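Local atomic coordinates of dTDP-glucose 4,6-dehydratase (Klebsiella pneumoniae, PDB entry 5U4Q), a protein that binds NAD and probably catalyses the dehydration of dTDP-glucose to its 4-keto-6-deoxy sugar, as a member of the NAD-dependent epimerase/dehydratase family. Residues D38-S43 with G189-A194. Numbering follows the deposited sequence. Where two conformers were deposited one is given.
Sequences DYYDVS and GRPDMA. With NAD (nicotinamide-adenine-dinucleotide), chain C.
Tyr40 and Arg190 reach from two loops to the NAD pyrophosphate, each hydrogen-bonded to a different phosphate. Tyr40 has CG in the crowded position between backbone N and carbonyl carbon (chi1 62°), and Pro191 CD sits over one face of its ring, 3.9 Å from the Tyr40 ring centroid, a CH-pi contact. At the ring's edge, Tyr40 OH donates to NAD O1A at 2.5 Å; Lys45 adds a cation-pi contact. Arg190, its chain bent at chi3 (-67°), sends NH1 to NAD O2N at 3.0 Å. The same guanidinium forms a side-on, two-nitrogen salt bridge with Asp192: Arg190 NE meets Asp192 OD1 at 3.1 Å, near the guanidinium plane, and Arg190 NH2 meets Asp192 OD2, tilted further from it, each on a syn lone pair. Arg190 NH2 also bonds Ala89 O. Tyr39, CG anti to the backbone N (chi1 170°), donates a hydrogen bond from OH to Asp192 OD2 at 2.7 Å, from above the carboxylate plane, so OD2 accepts twice. Asp192, a second-shell residue, thereby helps orient Arg190, and its charge probably offsets part of the arginine's. A type I turn from Arg190 to Met193 brings these two side chains together. The arrangement lines the pyrophosphate part of the NAD pocket in the Rossmann fold of an NAD-dependent epimerase/dehydratase.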
loop_
_atom_site.group_PDB
_atom_site.type_symbol
_atom_site.label_atom_id
_atom_site.label_comp_id
_atom_site.label_asym_id
_atom_site.label_seq_id
_atom_site.Cartn_x
_atom_site.Cartn_y
_atom_site.Cartn_z
ATOM N N ASP A 38 1.723 16.593 17.201
ATOM C CA ASP A 38 1.975 16.302 18.604
ATOM C C ASP A 38 2.036 14.823 18.990
ATOM O O ASP A 38 1.759 14.485 20.143
ATOM C CB ASP A 38 0.986 17.090 19.506
ATOM C CG ASP A 38 -0.456 16.670 19.337
ATOM O OD1 ASP A 38 -0.753 15.719 18.579
ATOM O OD2 ASP A 38 -1.315 17.314 20.002
ATOM N N TYR A 39 2.402 13.941 18.059
ATOM C CA TYR A 39 2.529 12.516 18.392
ATOM C C TYR A 39 3.459 12.366 19.603
ATOM O O TYR A 39 3.261 11.490 20.459
ATOM C CB TYR A 39 3.011 11.692 17.192
ATOM C CG TYR A 39 3.376 10.272 17.570
ATOM C CD1 TYR A 39 2.395 9.308 17.805
ATOM C CD2 TYR A 39 4.699 9.906 17.720
ATOM C CE1 TYR A 39 2.739 8.012 18.168
ATOM C CE2 TYR A 39 5.055 8.619 18.080
ATOM C CZ TYR A 39 4.076 7.671 18.306
ATOM O OH TYR A 39 4.439 6.385 18.664
ATOM N N TYR A 40 4.468 13.225 19.666
ATOM C CA TYR A 40 5.331 13.324 20.855
ATOM C C TYR A 40 5.641 14.806 20.988
ATOM O O TYR A 40 5.294 15.587 20.090
ATOM C CB TYR A 40 6.588 12.421 20.836
ATOM C CG TYR A 40 7.599 12.676 19.738
ATOM C CD1 TYR A 40 8.480 13.754 19.810
ATOM C CD2 TYR A 40 7.704 11.823 18.657
ATOM C CE1 TYR A 40 9.426 13.979 18.822
ATOM C CE2 TYR A 40 8.643 12.045 17.661
ATOM C CZ TYR A 40 9.509 13.127 17.757
ATOM O OH TYR A 40 10.455 13.342 16.752
ATOM N N ASP A 41 6.311 15.176 22.078
ATOM C CA ASP A 41 6.565 16.572 22.461
ATOM C C ASP A 41 6.984 17.512 21.317
ATOM O O ASP A 41 8.097 17.392 20.766
ATOM C CB ASP A 41 7.630 16.604 23.570
ATOM C CG ASP A 41 7.649 17.901 24.337
ATOM O OD1 ASP A 41 7.038 18.905 23.895
ATOM O OD2 ASP A 41 8.280 17.913 25.421
ATOM N N VAL A 42 6.096 18.448 20.964
ATOM C CA VAL A 42 6.403 19.427 19.922
ATOM C C VAL A 42 7.601 20.328 20.295
ATOM O O VAL A 42 8.329 20.795 19.415
ATOM C CB VAL A 42 5.156 20.266 19.544
ATOM C CG1 VAL A 42 5.516 21.351 18.532
ATOM C CG2 VAL A 42 4.065 19.355 18.990
ATOM N N SER A 43 7.848 20.542 21.594
ATOM C CA SER A 43 8.990 21.347 22.000
ATOM C C SER A 43 10.309 20.702 21.581
ATOM O O SER A 43 11.284 21.388 21.332
ATOM C CB SER A 43 9.004 21.634 23.506
ATOM O OG SER A 43 9.011 20.440 24.279
ATOM N N GLY A 189 16.820 11.658 19.684
ATOM C CA GLY A 189 15.947 10.555 19.361
ATOM C C GLY A 189 14.482 10.807 19.663
ATOM O O GLY A 189 14.091 11.916 20.080
ATOM N N ARG A 190 13.663 9.794 19.432
ATOM C CA ARG A 190 12.245 9.944 19.723
ATOM C C ARG A 190 11.883 9.289 21.065
ATOM O O ARG A 190 12.341 8.165 21.369
ATOM C CB ARG A 190 11.397 9.484 18.556
ATOM C CG ARG A 190 11.834 8.189 17.977
ATOM C CD ARG A 190 11.201 7.954 16.637
ATOM N NE ARG A 190 9.772 7.752 16.758
ATOM C CZ ARG A 190 9.017 7.230 15.792
ATOM N NH1 ARG A 190 9.555 6.837 14.630
ATOM N NH2 ARG A 190 7.719 7.072 16.001
ATOM N N PRO A 191 11.075 9.986 21.895
ATOM C CA PRO A 191 10.785 9.487 23.246
ATOM C C PRO A 191 10.063 8.150 23.346
ATOM O O PRO A 191 10.125 7.513 24.408
ATOM C CB PRO A 191 9.931 10.591 23.887
ATOM C CG PRO A 191 9.599 11.547 22.803
ATOM C CD PRO A 191 10.544 11.347 21.667
ATOM N N ASP A 192 9.380 7.755 22.277
ATOM C CA ASP A 192 8.607 6.513 22.250
ATOM C C ASP A 192 9.367 5.292 21.762
ATOM O O ASP A 192 8.776 4.215 21.642
ATOM C CB ASP A 192 7.356 6.687 21.351
ATOM C CG ASP A 192 7.717 6.957 19.898
ATOM O OD1 ASP A 192 8.675 7.737 19.675
ATOM O OD2 ASP A 192 7.074 6.385 18.982
HETATM N N MSE A 193 10.667 5.437 21.491
HETATM C CA MSE A 193 11.444 4.317 20.972
HETATM C C MSE A 193 12.843 4.225 21.494
HETATM O O MSE A 193 13.404 5.193 22.019
HETATM C CB MSE A 193 11.593 4.452 19.450
HETATM C CG MSE A 193 10.260 4.611 18.748
HETATM SE SE MSE A 193 10.395 4.259 16.817
HETATM C CE MSE A 193 8.481 3.928 16.513
ATOM N N ALA A 194 13.405 3.024 21.355
ATOM C CA ALA A 194 14.833 2.760 21.605
ATOM C C ALA A 194 15.383 3.197 22.949
ATOM O O ALA A 194 14.711 3.016 23.957
ATOM C CB ALA A 194 15.628 3.351 20.451
HETATM P PA NAD C . 9.820 11.126 13.887
HETATM O O1A NAD C . 10.787 11.656 14.874
HETATM O O2A NAD C . 8.364 10.930 14.259
HETATM O O5B NAD C . 9.927 12.052 12.566
HETATM C C5B NAD C . 8.952 12.098 11.532
HETATM C C4B NAD C . 8.534 13.547 11.346
HETATM O O4B NAD C . 7.511 13.505 10.334
HETATM C C3B NAD C . 7.937 14.177 12.596
HETATM O O3B NAD C . 8.657 15.318 13.088
HETATM C C2B NAD C . 6.507 14.499 12.162
HETATM O O2B NAD C . 6.012 15.737 12.710
HETATM C C1B NAD C . 6.558 14.492 10.635
HETATM N N9A NAD C . 5.267 14.165 10.005
HETATM C C8A NAD C . 4.467 13.111 10.286
HETATM N N7A NAD C . 3.364 13.152 9.534
HETATM C C5A NAD C . 3.461 14.233 8.744
HETATM C C6A NAD C . 2.592 14.873 7.734
HETATM N N6A NAD C . 1.422 14.358 7.386
HETATM N N1A NAD C . 3.059 15.991 7.177
HETATM C C2A NAD C . 4.231 16.553 7.504
HETATM N N3A NAD C . 5.061 16.041 8.436
HETATM C C4A NAD C . 4.702 14.892 9.067
HETATM O O3 NAD C . 10.268 9.678 13.337
HETATM P PN NAD C . 11.685 9.210 12.734
HETATM O O1N NAD C . 12.604 10.333 12.486
HETATM O O2N NAD C . 12.068 8.007 13.595
HETATM O O5D NAD C . 11.162 8.616 11.351
HETATM C C5D NAD C . 11.612 9.015 10.059
HETATM C C4D NAD C . 11.140 7.944 9.090
HETATM O O4D NAD C . 11.889 6.727 9.310
HETATM C C3D NAD C . 9.673 7.534 9.139
HETATM O O3D NAD C . 9.227 7.344 7.794
HETATM C C2D NAD C . 9.668 6.192 9.831
HETATM O O2D NAD C . 8.586 5.333 9.412
HETATM C C1D NAD C . 11.012 5.614 9.435
HETATM N N1N NAD C . 11.548 4.681 10.446
HETATM C C2N NAD C . 12.175 5.095 11.571
HETATM C C3N NAD C . 12.677 4.178 12.510
HETATM C C7N NAD C . 13.396 4.569 13.808
HETATM O O7N NAD C . 13.948 3.690 14.487
HETATM N N7N NAD C . 13.429 5.826 14.281
HETATM C C4N NAD C . 12.489 2.832 12.288
HETATM C C5N NAD C . 11.831 2.421 11.137
HETATM C C6N NAD C . 11.344 3.358 10.232
#